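Local coordinates for protein FdxN element excision controlling factor XisI (Anabaena variabilis ATCC 29413, PDB 2NVM) that probably helps control the site-specific excision of the fdxN element from nitrogen-fixation genes, as part of a complex with XisF and XisH, at residues 59-64 with 68-73. Numbering follows the deposited sequence.
Sequences LCCGWD and RVQHII
Arg68 lies over one face of the Trp63 ring. Its guanidinium stacks on the indole, centres 4.6 Å apart and planes at 27°. Its CD sits over the six-membered ring, 3.8 Å from the centroid, in a CH-pi contact. CG of Arg68 is anti to the backbone N (chi1 180°) and the chain bends at chi2 (49°), which carries CD over the six-membered ring and the guanidinium across the indole. Cys61 SG meets the guanidinium from one of its faces, 3.4 Å from Arg68 NH2. At the His71 ring, Cys60 SG comes to the edge. Without the indole, an alanine at Trp63 is likely to leave Arg68 held mainly by its polar partners, and His114 of the second subunit without its edge-to-face mate. Gly62 O takes the Val69 N-H at 2.8 Å and a weak bond from Arg68 NH1. Cys60 SG also packs on Val69 CG1. Glu86 of the second subunit forms a salt bridge with Arg68, and its Glu87 accepts a hydrogen bond from Gln70 NE2. Strands 63-64 and 67-79 form a beta hairpin. Its antiparallel ladder continues past the corner at Gly62 into 55-61, with Cys60–His71 and Gly62–Val69 as hydrogen-bonded pairs. Strand 55-61 thus lies between 67-79 and 44-50.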
loop_
_atom_site.group_PDB
_atom_site.type_symbol
_atom_site.label_atom_id
_atom_site.label_comp_id
_atom_site.label_asym_id
_atom_site.label_seq_id
_atom_site.Cartn_x
_atom_site.Cartn_y
_atom_site.Cartn_z
ATOM N N LEU B 59 -6.354 -1.750 0.444
ATOM C CA LEU B 59 -7.017 -0.474 0.657
ATOM C C LEU B 59 -8.280 -0.374 -0.164
ATOM O O LEU B 59 -8.505 -1.191 -1.048
ATOM C CB LEU B 59 -6.063 0.680 0.313
ATOM C CG LEU B 59 -5.449 0.875 -1.085
ATOM C CD1 LEU B 59 -6.444 1.151 -2.175
ATOM C CD2 LEU B 59 -4.489 2.064 -1.005
ATOM N N CYS B 60 -9.100 0.617 0.162
ATOM C CA CYS B 60 -10.277 0.976 -0.635
ATOM C C CYS B 60 -10.080 2.438 -1.075
ATOM O O CYS B 60 -9.525 3.256 -0.337
ATOM C CB CYS B 60 -11.597 0.736 0.084
ATOM S SG CYS B 60 -11.855 1.702 1.477
ATOM N N CYS B 61 -10.489 2.732 -2.295
ATOM C CA CYS B 61 -10.335 4.053 -2.866
ATOM C C CYS B 61 -11.434 4.364 -3.879
ATOM O O CYS B 61 -11.832 3.492 -4.662
ATOM C CB CYS B 61 -8.942 4.155 -3.501
ATOM S SG CYS B 61 -8.502 5.719 -4.236
ATOM N N GLY B 62 -11.913 5.603 -3.826
ATOM C CA GLY B 62 -12.947 6.125 -4.718
ATOM C C GLY B 62 -13.668 7.327 -4.138
ATOM O O GLY B 62 -13.120 8.029 -3.268
ATOM N N TRP B 63 -14.887 7.553 -4.626
ATOM C CA TRP B 63 -15.731 8.677 -4.213
ATOM C C TRP B 63 -17.083 8.217 -3.693
ATOM O O TRP B 63 -17.718 7.388 -4.333
ATOM C CB TRP B 63 -15.982 9.582 -5.400
ATOM C CG TRP B 63 -14.761 10.150 -5.921
ATOM C CD1 TRP B 63 -13.982 9.635 -6.900
ATOM C CD2 TRP B 63 -14.127 11.341 -5.470
ATOM N NE1 TRP B 63 -12.898 10.439 -7.109
ATOM C CE2 TRP B 63 -12.951 11.498 -6.241
ATOM C CE3 TRP B 63 -14.438 12.303 -4.490
ATOM C CZ2 TRP B 63 -12.081 12.605 -6.081
ATOM C CZ3 TRP B 63 -13.582 13.412 -4.331
ATOM C CH2 TRP B 63 -12.406 13.538 -5.110
ATOM N N ASP B 64 -17.484 8.753 -2.535
ATOM C CA ASP B 64 -18.799 8.521 -1.912
ATOM C C ASP B 64 -19.510 9.888 -2.122
ATOM O O ASP B 64 -19.561 10.729 -1.217
ATOM C CB ASP B 64 -18.605 8.119 -0.435
ATOM C CG ASP B 64 -19.920 7.894 0.321
ATOM O OD1 ASP B 64 -21.012 7.841 -0.281
ATOM O OD2 ASP B 64 -19.844 7.754 1.559
ATOM N N ARG B 68 -14.085 12.101 -0.841
ATOM C CA ARG B 68 -12.945 11.305 -1.299
ATOM C C ARG B 68 -12.625 10.245 -0.254
ATOM O O ARG B 68 -12.365 10.598 0.898
ATOM C CB ARG B 68 -11.688 12.184 -1.486
ATOM C CG ARG B 68 -10.390 11.477 -1.966
ATOM C CD ARG B 68 -10.686 10.617 -3.158
ATOM N NE ARG B 68 -9.528 10.140 -3.882
ATOM C CZ ARG B 68 -9.569 9.250 -4.876
ATOM N NH1 ARG B 68 -10.713 8.729 -5.330
ATOM N NH2 ARG B 68 -8.435 8.908 -5.459
ATOM N N VAL B 69 -12.653 8.967 -0.654
ATOM C CA VAL B 69 -12.342 7.824 0.222
ATOM C C VAL B 69 -10.982 7.265 -0.215
ATOM O O VAL B 69 -10.767 7.033 -1.401
ATOM C CB VAL B 69 -13.404 6.697 0.109
ATOM C CG1 VAL B 69 -13.085 5.541 1.086
ATOM C CG2 VAL B 69 -14.838 7.244 0.352
ATOM N N GLN B 70 -10.058 7.117 0.730
ATOM C CA GLN B 70 -8.722 6.551 0.465
ATOM C C GLN B 70 -8.274 6.023 1.823
ATOM O O GLN B 70 -7.665 6.739 2.606
ATOM C CB GLN B 70 -7.784 7.602 -0.126
ATOM C CG GLN B 70 -6.536 7.005 -0.721
ATOM C CD GLN B 70 -5.665 8.068 -1.394
ATOM O OE1 GLN B 70 -5.748 8.264 -2.608
ATOM N NE2 GLN B 70 -4.901 8.812 -0.592
ATOM N N HIS B 71 -8.616 4.755 2.073
ATOM C CA HIS B 71 -8.478 4.117 3.373
ATOM C C HIS B 71 -7.759 2.753 3.353
ATOM O O HIS B 71 -8.142 1.854 2.618
ATOM C CB HIS B 71 -9.947 4.025 3.898
ATOM C CG HIS B 71 -10.134 3.209 5.130
ATOM N ND1 HIS B 71 -9.589 3.558 6.348
ATOM C CD2 HIS B 71 -10.857 2.088 5.347
ATOM C CE1 HIS B 71 -9.935 2.659 7.254
ATOM N NE2 HIS B 71 -10.701 1.754 6.672
ATOM N N ILE B 72 -6.733 2.621 4.186
ATOM C CA ILE B 72 -5.974 1.360 4.371
ATOM C C ILE B 72 -6.821 0.454 5.266
ATOM O O ILE B 72 -7.251 0.900 6.336
ATOM C CB ILE B 72 -4.575 1.628 4.971
ATOM C CG1 ILE B 72 -3.760 2.479 3.968
ATOM C CG2 ILE B 72 -3.843 0.284 5.350
ATOM C CD1 ILE B 72 -2.382 2.881 4.452
ATOM N N ILE B 73 -7.079 -0.779 4.789
ATOM C CA ILE B 73 -7.872 -1.802 5.489
ATOM C C ILE B 73 -6.947 -2.758 6.241
ATOM O O ILE B 73 -7.156 -3.040 7.419
ATOM C CB ILE B 73 -8.720 -2.695 4.501
ATOM C CG1 ILE B 73 -9.666 -1.866 3.624
ATOM C CG2 ILE B 73 -9.524 -3.765 5.259
ATOM C CD1 ILE B 73 -10.701 -1.109 4.380
#